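Local coordinates for protein molinate hydrolase (Gulosibacter molinativorax, PDB 4UB9) that probably hydrolyses carbon-nitrogen bonds other than peptide bonds, with molinate, a thiocarbamate pesticide, as its namesake substrate and zinc as its bound metal, at residues L227-E230 / Y231-G235. Residues are numbered along the deposited sequence; the frame is centred on the assembly and turned at random.
Sequences LIRE and YLERG
R229 and E233, one helical turn apart, form a salt bridge whose N-H...O component is long and weak: NE lies 3.4 Å from OE2, with an N-H...O angle of 150°. The carboxylate oxygen meets the guanidinium at its edge, near its plane; the two planes are turned 67° apart, and NE to OE2 is the one polar pair that meets between the two groups. R229 has CG anti to the backbone N (chi1 -177°) and an extended chain, which carries NE out to where the glutamate chain crosses it at a slant. Apolar contact occupies the buried side, where I228 CG1 packs at 3.9 Å on L232 CD1, while I228 CD1 approaches Y231 CD2 more loosely, at 4.3 Å. Backbone hydrogen bonds from i+4 N to i O hold the side chains one turn apart: the N atoms of Y231, L232 and E233 each lie 3.0 Å from the O atoms of L227, I228 and R229, respectively. A type I beta turn spans L232 to G235, and G235 has left helical backbone angles, with a positive phi that suits glycine. Within the TIM-barrel-type amidohydrolase fold, this C-terminal end of helix 221-232 sets I228 against L268 of helix 262-275 and I175 of strand 174-175, and Y231 OH hydrogen-bonds to A171 O and T173 N just before that strand.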
# COMPACT_ATOMS: atom_id res chain seq x y z
N LEU A 227 29.63 8.46 20.67
CA LEU A 227 29.00 7.33 19.94
C LEU A 227 29.82 6.95 18.71
O LEU A 227 30.14 5.77 18.52
CB LEU A 227 27.59 7.66 19.53
CG LEU A 227 26.62 7.84 20.71
CD1 LEU A 227 25.24 8.25 20.19
CD2 LEU A 227 26.48 6.58 21.54
N ILE A 228 30.22 7.94 17.94
CA ILE A 228 31.08 7.69 16.78
C ILE A 228 32.46 7.20 17.19
O ILE A 228 33.01 6.28 16.59
CB ILE A 228 31.23 8.87 15.83
CG1 ILE A 228 32.12 8.50 14.64
CG2 ILE A 228 31.82 10.10 16.52
CD1 ILE A 228 31.53 7.44 13.74
N ARG A 229 33.01 7.76 18.25
CA ARG A 229 34.29 7.29 18.74
C ARG A 229 34.26 5.84 19.16
O ARG A 229 35.12 5.04 18.81
CB ARG A 229 34.76 8.12 19.91
CG ARG A 229 36.13 7.68 20.35
CD ARG A 229 36.77 8.78 21.15
NE ARG A 229 38.14 8.45 21.47
CZ ARG A 229 38.94 9.21 22.20
NH1 ARG A 229 38.53 10.38 22.68
NH2 ARG A 229 40.19 8.80 22.43
N GLU A 230 33.25 5.50 19.93
CA GLU A 230 33.07 4.12 20.37
C GLU A 230 32.89 3.13 19.19
O GLU A 230 33.43 2.00 19.20
CB GLU A 230 31.85 4.07 21.30
CG GLU A 230 31.30 2.67 21.55
CD GLU A 230 30.01 2.69 22.37
OE1 GLU A 230 29.08 3.51 22.11
OE2 GLU A 230 29.91 1.85 23.28
N TYR A 231 32.10 3.57 18.22
CA TYR A 231 31.87 2.79 17.01
C TYR A 231 33.20 2.48 16.32
O TYR A 231 33.50 1.36 16.05
CB TYR A 231 30.94 3.52 16.03
CG TYR A 231 30.79 2.76 14.75
CD1 TYR A 231 29.98 1.61 14.68
CD2 TYR A 231 31.51 3.12 13.61
CE1 TYR A 231 29.85 0.91 13.51
CE2 TYR A 231 31.39 2.42 12.43
CZ TYR A 231 30.57 1.31 12.39
OH TYR A 231 30.44 0.58 11.23
N LEU A 232 34.00 3.52 16.12
CA LEU A 232 35.28 3.37 15.47
C LEU A 232 36.18 2.43 16.26
O LEU A 232 36.96 1.69 15.68
CB LEU A 232 35.96 4.72 15.26
CG LEU A 232 35.22 5.61 14.26
CD1 LEU A 232 35.75 7.03 14.29
CD2 LEU A 232 35.33 5.09 12.84
N GLU A 233 36.09 2.46 17.58
CA GLU A 233 36.89 1.57 18.42
C GLU A 233 36.44 0.13 18.36
O GLU A 233 37.10 -0.73 18.90
CB GLU A 233 36.92 2.06 19.85
CG GLU A 233 38.06 3.07 20.00
CD GLU A 233 37.86 4.04 21.15
OE1 GLU A 233 37.07 3.74 22.07
OE2 GLU A 233 38.53 5.11 21.13
N ARG A 234 35.35 -0.17 17.66
CA ARG A 234 34.96 -1.57 17.48
C ARG A 234 35.78 -2.32 16.46
O ARG A 234 35.74 -3.53 16.41
CB ARG A 234 33.51 -1.72 17.05
CG ARG A 234 32.53 -1.35 18.12
CD ARG A 234 31.21 -1.03 17.45
NE ARG A 234 30.19 -0.78 18.44
CZ ARG A 234 29.52 -1.74 19.06
NH1 ARG A 234 28.64 -1.42 19.98
NH2 ARG A 234 29.74 -3.02 18.75
N GLY A 235 36.46 -1.63 15.58
CA GLY A 235 37.42 -2.30 14.71
C GLY A 235 37.20 -2.26 13.21
O GLY A 235 37.68 -3.12 12.48